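Local coordinates for galactose mutarotase related enzyme (Lactobacillus acidophilus, PDB 3DCD), which probably binds carbohydrate and may act as a sugar isomerase of the aldose 1-epimerase (galactose mutarotase) kind, at residues A27-E32 with S293-V298; Q36-I41 with K245-V250; D202-Y207 with G238-Y243. All coordinates share one frame; numbering follows the deposited sequence.

Contact 1: A27-E32 with S293-V298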
loop_
_atom_site.group_PDB
_atom_site.type_symbol
_atom_site.label_atom_id
_atom_site.label_comp_id
_atom_site.label_asym_id
_atom_site.label_seq_id
_atom_site.Cartn_x
_atom_site.Cartn_y
_atom_site.Cartn_z
ATOM N N ALA A 27 -14.493 -6.182 -16.302
ATOM C CA ALA A 27 -14.760 -6.353 -17.720
ATOM C C ALA A 27 -16.248 -6.634 -17.965
ATOM O O ALA A 27 -16.771 -6.408 -19.057
ATOM C CB ALA A 27 -13.911 -7.492 -18.259
ATOM N N HIS A 28 -16.936 -7.111 -16.937
ATOM C CA HIS A 28 -18.355 -7.435 -17.074
ATOM C C HIS A 28 -19.317 -6.301 -16.728
ATOM O O HIS A 28 -20.307 -6.105 -17.421
ATOM C CB HIS A 28 -18.681 -8.644 -16.220
ATOM C CG HIS A 28 -18.007 -9.888 -16.680
ATOM N ND1 HIS A 28 -17.036 -10.521 -15.938
ATOM C CD2 HIS A 28 -18.145 -10.607 -17.820
ATOM C CE1 HIS A 28 -16.611 -11.587 -16.596
ATOM N NE2 HIS A 28 -17.273 -11.664 -17.738
ATOM N N THR A 29 -19.025 -5.573 -15.651
ATOM C CA THR A 29 -19.964 -4.589 -15.104
ATOM C C THR A 29 -19.528 -3.135 -15.335
ATOM O O THR A 29 -20.344 -2.203 -15.178
ATOM C CB THR A 29 -20.114 -4.776 -13.595
ATOM O OG1 THR A 29 -18.910 -4.353 -12.950
ATOM C CG2 THR A 29 -20.398 -6.242 -13.243
ATOM N N ASP A 30 -18.244 -2.972 -15.682
ATOM C CA ASP A 30 -17.597 -1.665 -15.879
ATOM C C ASP A 30 -17.475 -0.862 -14.577
ATOM O O ASP A 30 -17.122 0.318 -14.595
ATOM C CB ASP A 30 -18.285 -0.850 -16.984
ATOM C CG ASP A 30 -17.395 0.250 -17.546
ATOM O OD1 ASP A 30 -16.208 -0.013 -17.846
ATOM O OD2 ASP A 30 -17.897 1.380 -17.695
ATOM N N GLU A 31 -17.724 -1.514 -13.442
ATOM C CA GLU A 31 -17.538 -0.847 -12.142
ATOM C C GLU A 31 -16.063 -0.505 -11.883
ATOM O O GLU A 31 -15.176 -1.302 -12.181
ATOM C CB GLU A 31 -18.128 -1.694 -11.003
ATOM C CG GLU A 31 -19.658 -1.792 -11.067
ATOM C CD GLU A 31 -20.299 -2.480 -9.868
ATOM O OE1 GLU A 31 -19.600 -2.756 -8.857
ATOM O OE2 GLU A 31 -21.520 -2.758 -9.957
ATOM N N GLU A 32 -15.802 0.697 -11.358
ATOM C CA GLU A 32 -14.441 1.165 -11.099
ATOM C C GLU A 32 -14.065 0.901 -9.653
ATOM O O GLU A 32 -14.721 1.403 -8.737
ATOM C CB GLU A 32 -14.323 2.665 -11.373
ATOM C CG GLU A 32 -12.985 3.293 -10.907
ATOM C CD GLU A 32 -11.778 2.726 -11.632
ATOM O OE1 GLU A 32 -11.681 2.916 -12.855
ATOM O OE2 GLU A 32 -10.918 2.088 -10.975
ATOM N N SER A 293 -17.744 -6.960 -8.249
ATOM C CA SER A 293 -18.709 -5.884 -8.393
ATOM C C SER A 293 -19.901 -6.004 -7.447
ATOM O O SER A 293 -20.141 -7.044 -6.853
ATOM C CB SER A 293 -19.217 -5.848 -9.836
ATOM O OG SER A 293 -18.138 -5.600 -10.738
ATOM N N THR A 294 -20.696 -4.947 -7.363
ATOM C CA THR A 294 -21.929 -4.999 -6.590
ATOM C C THR A 294 -22.890 -6.054 -7.157
ATOM O O THR A 294 -23.771 -6.536 -6.451
ATOM C CB THR A 294 -22.632 -3.644 -6.600
ATOM O OG1 THR A 294 -23.000 -3.322 -7.949
ATOM C CG2 THR A 294 -21.703 -2.563 -6.043
ATOM N N THR A 295 -22.740 -6.371 -8.446
ATOM C CA THR A 295 -23.573 -7.374 -9.130
ATOM C C THR A 295 -22.699 -8.517 -9.665
ATOM O O THR A 295 -21.474 -8.464 -9.508
ATOM C CB THR A 295 -24.405 -6.747 -10.255
ATOM O OG1 THR A 295 -23.526 -6.111 -11.194
ATOM C CG2 THR A 295 -25.395 -5.714 -9.671
ATOM N N ASP A 296 -23.322 -9.544 -10.256
ATOM C CA ASP A 296 -22.603 -10.761 -10.701
ATOM C C ASP A 296 -21.548 -10.462 -11.752
ATOM O O ASP A 296 -21.771 -9.635 -12.625
ATOM C CB ASP A 296 -23.574 -11.780 -11.292
ATOM C CG ASP A 296 -24.329 -12.560 -10.229
ATOM O OD1 ASP A 296 -24.053 -12.364 -9.021
ATOM O OD2 ASP A 296 -25.196 -13.363 -10.625
ATOM N N GLU A 297 -20.418 -11.162 -11.677
ATOM C CA GLU A 297 -19.359 -11.006 -12.669
ATOM C C GLU A 297 -19.611 -11.968 -13.815
ATOM O O GLU A 297 -18.954 -12.998 -13.950
ATOM C CB GLU A 297 -17.976 -11.217 -12.048
ATOM C CG GLU A 297 -17.581 -10.168 -10.970
ATOM C CD GLU A 297 -17.265 -8.787 -11.549
ATOM O OE1 GLU A 297 -17.281 -8.611 -12.796
ATOM O OE2 GLU A 297 -17.033 -7.850 -10.752
ATOM N N VAL A 298 -20.606 -11.628 -14.630
ATOM C CA VAL A 298 -21.052 -12.462 -15.744
ATOM C C VAL A 298 -21.388 -11.511 -16.886
ATOM O O VAL A 298 -21.590 -10.317 -16.642
ATOM C CB VAL A 298 -22.317 -13.289 -15.376
ATOM C CG1 VAL A 298 -22.025 -14.246 -14.207
ATOM C CG2 VAL A 298 -23.494 -12.379 -15.037
HETATM O O HOH W 1 -23.256 -3.376 -11.757
#
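Glu31 reaches over to Ser293 and Thr294 with a side chain that is extended beyond CG: chi2 of -173° sends CD straight out from CB, toward Ser293 CB and Thr294 OG1. Its CB and CG run past Ser293 OG at van der Waals distance. Further out, CD comes close to Ser293 CB, and the two oxygens then divide the work. Glu31 OE1 takes the backbone N-H of Thr294 on its syn side at 2.9 Å, a nearly straight bond of 166°. Glu31 OE2 accepts from Thr294 OG1 through its syn lone pair at 2.6 Å, so one residue grips both oxygens of the carboxylate. A water bridges Glu31 OE2 to Thr295 OG1.

Beside this grip, Thr29 OG1 donates to Ser293 OG at 2.7 Å and also accepts from Glu31 N, closing an ST turn. Ser293 OG in turn donates to Glu297 OE2 at 2.5 Å, meeting it from above the carboxylate plane, and that oxygen takes a second bond from Ser293 N. The hydroxyl chain therefore ends on a carboxylate whose other oxygen is held by Ser26.

His28 lays one ring face over the Glu297-Val298 peptide, with Val298 N 3.7 Å above the ring plane. An ST turn at Thr29 and a chain of hydroxyls ending on a carboxylate thus join the loop after strand 20-26 to the segment that follows strand 282-292.

Contact 2: Q36-I41 with K245-V250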
loop_
_atom_site.group_PDB
_atom_site.type_symbol
_atom_site.label_atom_id
_atom_site.label_comp_id
_atom_site.label_asym_id
_atom_site.label_seq_id
_atom_site.Cartn_x
_atom_site.Cartn_y
_atom_site.Cartn_z
ATOM N N GLN A 36 -10.448 7.620 -7.359
ATOM C CA GLN A 36 -10.049 8.398 -8.541
ATOM C C GLN A 36 -9.311 9.692 -8.218
ATOM O O GLN A 36 -9.245 10.606 -9.048
ATOM C CB GLN A 36 -11.249 8.631 -9.468
ATOM C CG GLN A 36 -11.669 7.336 -10.164
ATOM C CD GLN A 36 -10.506 6.740 -10.955
ATOM O OE1 GLN A 36 -9.966 7.393 -11.854
ATOM N NE2 GLN A 36 -10.102 5.509 -10.609
ATOM N N ALA A 37 -8.749 9.752 -7.005
ATOM C CA ALA A 37 -7.764 10.768 -6.649
ATOM C C ALA A 37 -8.330 12.202 -6.644
ATOM O O ALA A 37 -7.654 13.137 -7.069
ATOM C CB ALA A 37 -6.561 10.677 -7.585
ATOM N N ASN A 38 -9.554 12.369 -6.147
ATOM C CA ASN A 38 -10.156 13.703 -6.002
ATOM C C ASN A 38 -9.211 14.600 -5.175
ATOM O O ASN A 38 -9.023 14.348 -3.988
ATOM C CB ASN A 38 -11.509 13.533 -5.305
ATOM C CG ASN A 38 -12.284 14.826 -5.176
ATOM O OD1 ASN A 38 -11.768 15.910 -5.430
ATOM N ND2 ASN A 38 -13.541 14.705 -4.759
ATOM N N PRO A 39 -8.619 15.652 -5.793
ATOM C CA PRO A 39 -7.602 16.436 -5.075
ATOM C C PRO A 39 -8.151 17.242 -3.900
ATOM O O PRO A 39 -7.368 17.770 -3.111
ATOM C CB PRO A 39 -7.071 17.404 -6.153
ATOM C CG PRO A 39 -8.183 17.529 -7.133
ATOM C CD PRO A 39 -8.832 16.163 -7.165
ATOM N N GLU A 40 -9.479 17.355 -3.815
ATOM C CA GLU A 40 -10.152 18.013 -2.704
ATOM C C GLU A 40 -10.063 17.182 -1.439
ATOM O O GLU A 40 -10.223 17.700 -0.335
ATOM C CB GLU A 40 -11.622 18.290 -3.065
ATOM C CG GLU A 40 -11.774 19.295 -4.217
ATOM C CD GLU A 40 -11.634 20.751 -3.773
ATOM O OE1 GLU A 40 -11.456 21.012 -2.568
ATOM O OE2 GLU A 40 -11.711 21.641 -4.642
ATOM N N ILE A 41 -9.795 15.883 -1.606
ATOM C CA ILE A 41 -9.774 14.937 -0.490
ATOM C C ILE A 41 -8.391 14.297 -0.338
ATOM O O ILE A 41 -7.745 14.391 0.727
ATOM C CB ILE A 41 -10.817 13.801 -0.705
ATOM C CG1 ILE A 41 -12.233 14.360 -0.943
ATOM C CG2 ILE A 41 -10.782 12.793 0.451
ATOM C CD1 ILE A 41 -12.853 15.090 0.254
ATOM N N LYS A 245 -11.544 15.899 6.218
ATOM C CA LYS A 245 -12.295 15.898 4.954
ATOM C C LYS A 245 -12.452 14.462 4.472
ATOM O O LYS A 245 -11.470 13.822 4.139
ATOM C CB LYS A 245 -11.593 16.733 3.887
ATOM C CG LYS A 245 -11.596 18.220 4.159
ATOM C CD LYS A 245 -10.780 18.929 3.089
ATOM C CE LYS A 245 -11.158 20.396 2.999
ATOM N NZ LYS A 245 -10.238 21.146 2.096
ATOM N N THR A 246 -13.674 13.945 4.456
ATOM C CA THR A 246 -13.878 12.519 4.195
ATOM C C THR A 246 -14.498 12.259 2.828
ATOM O O THR A 246 -15.134 13.134 2.246
ATOM C CB THR A 246 -14.767 11.890 5.282
ATOM O OG1 THR A 246 -16.087 12.470 5.219
ATOM C CG2 THR A 246 -14.160 12.126 6.671
ATOM N N ASP A 247 -14.313 11.044 2.321
ATOM C CA ASP A 247 -15.028 10.612 1.129
ATOM C C ASP A 247 -15.149 9.083 1.141
ATOM O O ASP A 247 -14.638 8.400 2.047
ATOM C CB ASP A 247 -14.324 11.105 -0.148
ATOM C CG ASP A 247 -15.290 11.336 -1.307
ATOM O OD1 ASP A 247 -16.354 10.673 -1.384
ATOM O OD2 ASP A 247 -14.984 12.211 -2.131
ATOM N N ASN A 248 -15.818 8.552 0.125
ATOM C CA ASN A 248 -16.256 7.163 0.141
ATOM C C ASN A 248 -15.226 6.226 -0.491
ATOM O O ASN A 248 -15.411 5.693 -1.600
ATOM C CB ASN A 248 -17.644 7.046 -0.495
ATOM C CG ASN A 248 -18.684 7.871 0.249
ATOM O OD1 ASN A 248 -18.778 7.803 1.473
ATOM N ND2 ASN A 248 -19.438 8.683 -0.483
ATOM N N TYR A 249 -14.129 6.045 0.241
ATOM C CA TYR A 249 -13.073 5.109 -0.141
ATOM C C TYR A 249 -12.333 4.711 1.119
ATOM O O TYR A 249 -12.481 5.339 2.174
ATOM C CB TYR A 249 -12.079 5.739 -1.143
ATOM C CG TYR A 249 -11.074 6.654 -0.456
ATOM C CD1 TYR A 249 -11.407 7.977 -0.148
ATOM C CD2 TYR A 249 -9.804 6.197 -0.101
ATOM C CE1 TYR A 249 -10.492 8.819 0.479
ATOM C CE2 TYR A 249 -8.876 7.037 0.551
ATOM C CZ TYR A 249 -9.238 8.338 0.843
ATOM O OH TYR A 249 -8.341 9.179 1.482
ATOM N N VAL A 250 -11.499 3.684 0.992
ATOM C CA VAL A 250 -10.639 3.257 2.089
ATOM C C VAL A 250 -9.385 2.675 1.463
ATOM O O VAL A 250 -9.464 2.065 0.383
ATOM C CB VAL A 250 -11.368 2.239 3.022
ATOM C CG1 VAL A 250 -11.590 0.875 2.330
ATOM C CG2 VAL A 250 -10.596 2.077 4.370
HETATM O O HOH W 2 -14.885 12.349 -4.665
#
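Ile41 meets Lys245, Thr246, Asp247 and Tyr249, and it has far more surface buried here than any other residue of the two segments. Its branches spread over the opposing loop. CD1 lies 3.6 Å from the backbone oxygen of Thr246 and also comes near Lys245 CB. CG1 rests on Asp247, 3.7 Å from OD2 and close to CB, the two side chains crossing at about a right angle. CG2 stands anti to the backbone N and reaches the edge of the Tyr249 ring, near its plane, with CE1 4.0 Å away. Trp35 stacks on that same tyrosine, so the isoleucine adds an apolar neighbour to an aromatic pair.

Lys245 is next in buried area. Its chain is extended beyond CG, with CD 3.7 Å from Glu40 O, so it is the aliphatic part that covers the turn. The ammonium ends near the Glu40 carboxylate, NZ being 4.8 Å from OE1; that is too far for direct contact, though the opposite charges may attract.

Asp247 brings the polar part. A water donates to its OD2 at 2.5 Å and accepts from Asn38 ND2 at 2.7 Å, linking two flat groups whose planes are 65° apart. Asp247 OD1 is turned to its own segment, where it accepts from Asn248 N on the anti side. Asn38 OD1 likewise serves its own loop by taking the N-H of Glu40. The result is an Asx turn, facing a loop whose inverse gamma turn at Asn248 leads into strand 249-256, with an isoleucine packed between them at the protein surface.

Contact 3: D202-Y207 with G238-Y243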
loop_
_atom_site.group_PDB
_atom_site.type_symbol
_atom_site.label_atom_id
_atom_site.label_comp_id
_atom_site.label_asym_id
_atom_site.label_seq_id
_atom_site.Cartn_x
_atom_site.Cartn_y
_atom_site.Cartn_z
ATOM N N ASP A 202 -8.115 9.418 14.329
ATOM C CA ASP A 202 -6.764 9.365 14.884
ATOM C C ASP A 202 -5.764 8.764 13.900
ATOM O O ASP A 202 -4.796 8.115 14.314
ATOM C CB ASP A 202 -6.759 8.551 16.183
ATOM C CG ASP A 202 -7.601 9.185 17.264
ATOM O OD1 ASP A 202 -7.712 10.423 17.304
ATOM O OD2 ASP A 202 -8.186 8.437 18.058
ATOM N N ASP A 203 -6.008 8.972 12.609
ATOM C CA ASP A 203 -5.134 8.493 11.523
ATOM C C ASP A 203 -5.279 6.962 11.311
ATOM O O ASP A 203 -6.232 6.352 11.794
ATOM C CB ASP A 203 -3.686 8.928 11.799
ATOM C CG ASP A 203 -2.882 9.151 10.549
ATOM O OD1 ASP A 203 -3.148 8.519 9.495
ATOM O OD2 ASP A 203 -1.943 9.965 10.632
ATOM N N ALA A 204 -4.353 6.372 10.561
ATOM C CA ALA A 204 -4.414 4.980 10.098
ATOM C C ALA A 204 -4.530 3.980 11.239
ATOM O O ALA A 204 -3.944 4.184 12.304
ATOM C CB ALA A 204 -3.172 4.650 9.256
ATOM N N LEU A 205 -5.298 2.919 11.013
ATOM C CA LEU A 205 -5.347 1.784 11.928
ATOM C C LEU A 205 -4.216 0.848 11.487
ATOM O O LEU A 205 -4.200 0.402 10.347
ATOM C CB LEU A 205 -6.715 1.094 11.829
ATOM C CG LEU A 205 -7.936 2.005 11.996
ATOM C CD1 LEU A 205 -9.258 1.238 11.730
ATOM C CD2 LEU A 205 -7.938 2.631 13.386
ATOM N N ILE A 206 -3.265 0.570 12.383
ATOM C CA ILE A 206 -2.096 -0.221 12.019
ATOM C C ILE A 206 -2.104 -1.508 12.800
ATOM O O ILE A 206 -2.097 -1.461 14.033
ATOM C CB ILE A 206 -0.751 0.542 12.299
ATOM C CG1 ILE A 206 -0.713 1.865 11.522
ATOM C CG2 ILE A 206 0.457 -0.352 11.955
ATOM C CD1 ILE A 206 0.472 2.787 11.880
ATOM N N TYR A 207 -2.115 -2.638 12.081
ATOM C CA TYR A 207 -2.167 -3.955 12.719
ATOM C C TYR A 207 -0.904 -4.760 12.464
ATOM O O TYR A 207 -0.394 -4.810 11.345
ATOM C CB TYR A 207 -3.423 -4.735 12.293
ATOM C CG TYR A 207 -4.710 -3.988 12.596
ATOM C CD1 TYR A 207 -5.190 -3.885 13.900
ATOM C CD2 TYR A 207 -5.422 -3.345 11.572
ATOM C CE1 TYR A 207 -6.359 -3.184 14.175
ATOM C CE2 TYR A 207 -6.587 -2.638 11.838
ATOM C CZ TYR A 207 -7.059 -2.582 13.134
ATOM O OH TYR A 207 -8.213 -1.883 13.391
ATOM N N GLY A 238 -1.800 -1.304 7.126
ATOM C CA GLY A 238 -2.490 -0.090 7.565
ATOM C C GLY A 238 -3.829 0.043 6.868
ATOM O O GLY A 238 -3.945 -0.245 5.673
ATOM N N ILE A 239 -4.840 0.469 7.620
ATOM C CA ILE A 239 -6.161 0.789 7.068
ATOM C C ILE A 239 -6.370 2.285 7.293
ATOM O O ILE A 239 -6.230 2.760 8.428
ATOM C CB ILE A 239 -7.339 0.012 7.772
ATOM C CG1 ILE A 239 -6.998 -1.465 8.085
ATOM C CG2 ILE A 239 -8.651 0.148 6.949
ATOM C CD1 ILE A 239 -6.701 -2.355 6.877
ATOM N N TRP A 240 -6.732 3.024 6.238
ATOM C CA TRP A 240 -6.796 4.474 6.343
ATOM C C TRP A 240 -7.801 5.070 5.358
ATOM O O TRP A 240 -7.963 4.578 4.244
ATOM C CB TRP A 240 -5.393 5.072 6.079
ATOM C CG TRP A 240 -5.321 6.597 5.952
ATOM C CD1 TRP A 240 -5.221 7.516 6.969
ATOM C CD2 TRP A 240 -5.351 7.350 4.736
ATOM N NE1 TRP A 240 -5.173 8.803 6.449
ATOM C CE2 TRP A 240 -5.249 8.725 5.083
ATOM C CE3 TRP A 240 -5.442 6.998 3.381
ATOM C CZ2 TRP A 240 -5.260 9.740 4.127
ATOM C CZ3 TRP A 240 -5.445 8.019 2.424
ATOM C CH2 TRP A 240 -5.350 9.370 2.806
ATOM N N SER A 241 -8.457 6.142 5.775
ATOM C CA SER A 241 -9.122 7.032 4.821
ATOM C C SER A 241 -8.934 8.472 5.325
ATOM O O SER A 241 -8.527 8.671 6.481
ATOM C CB SER A 241 -10.592 6.653 4.672
ATOM O OG SER A 241 -11.188 7.336 3.570
ATOM N N GLN A 242 -9.218 9.459 4.474
ATOM C CA GLN A 242 -8.908 10.866 4.802
ATOM C C GLN A 242 -9.779 11.361 5.947
ATOM O O GLN A 242 -10.913 10.901 6.128
ATOM C CB GLN A 242 -9.064 11.771 3.562
ATOM C CG GLN A 242 -8.482 13.195 3.702
ATOM C CD GLN A 242 -7.020 13.181 4.101
ATOM O OE1 GLN A 242 -6.692 13.045 5.269
ATOM N NE2 GLN A 242 -6.143 13.291 3.124
ATOM N N TYR A 243 -9.213 12.274 6.739
ATOM C CA TYR A 243 -9.887 12.915 7.862
ATOM C C TYR A 243 -9.133 14.236 8.127
ATOM O O TYR A 243 -7.907 14.259 8.041
ATOM C CB TYR A 243 -9.815 12.023 9.117
ATOM C CG TYR A 243 -10.639 12.544 10.264
ATOM C CD1 TYR A 243 -10.115 13.487 11.162
ATOM C CD2 TYR A 243 -11.959 12.106 10.451
ATOM C CE1 TYR A 243 -10.872 13.983 12.203
ATOM C CE2 TYR A 243 -12.731 12.593 11.511
ATOM C CZ TYR A 243 -12.179 13.535 12.375
ATOM O OH TYR A 243 -12.934 14.024 13.421
#
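The indole of Trp240 meets Asp203 and Ala204 at its five-membered ring. Ala204 N lies at the ring edge, near the plane, 3.9 Å from CD1, while Asp203 OD1 approaches CD1 obliquely to 3.4 Å with its carboxylate plane turned 50° from the ring. One face of the indole carries the backbone N of Gln242, offset toward the rim, and Trp42 packs edge-to-face with the ring system. Trp240 CB touches Ala204 CB. The Tyr207 ring receives Ile239 CG1 at its edge, in plane, 4.0 Å from CE2.

Between these rings the two backbones pair as antiparallel strands, their directions 165° apart. Leu205 and Ile239 form a hydrogen-bonded pair, with Leu205 N to Ile239 O and Ile239 N to Leu205 O both at 2.8 Å. Their side chains share one face of the sheet, where Phe161 touches both. Ile206 and Gly238 make the next, non-hydrogen-bonded pair. Gly238 CA offers a C-H to Leu205 O at 3.3 Å, and Ala204 CA does the same for Ile239 O.

Asp203 OD1 also accepts the N-H of Ala204, on the anti side of the carboxylate, just before the strand begins. The chemistry thus changes along the contact: apolar side chains flank the paired backbone, the oxygens of Leu205 and Ile239 each gain a C-H contact beside their N-H bond, and at the loop end the carboxylate both holds a backbone N-H and approaches CD1 of the indole obliquely, where a weakly polar C-H may suit it.

Overall arrangement
From the N terminus the chain runs through strand 20-26 into a long loop that supplies first 27-32 and then 36-41. Contact 1 closes the widest loop, bringing the segment after strand 282-292 back to 27-32. Nested inside it, contact 2 joins 36-41 to the lead-in of strand 249-256, and contact 3, nested inside that again, pairs strands 205-208 and 236-240; none of them cross. Contacts 2 and 3 touch, their centres about 14 Å apart: Ser241 OG probably bonds to Tyr249 O, and Gln242 NE2 to Ile41 O. Strands 236-240 and 249-256 are sheet neighbours, whereas contact 1 brings in the segment leaving strand 282-292, an inner strand of the larger sheet.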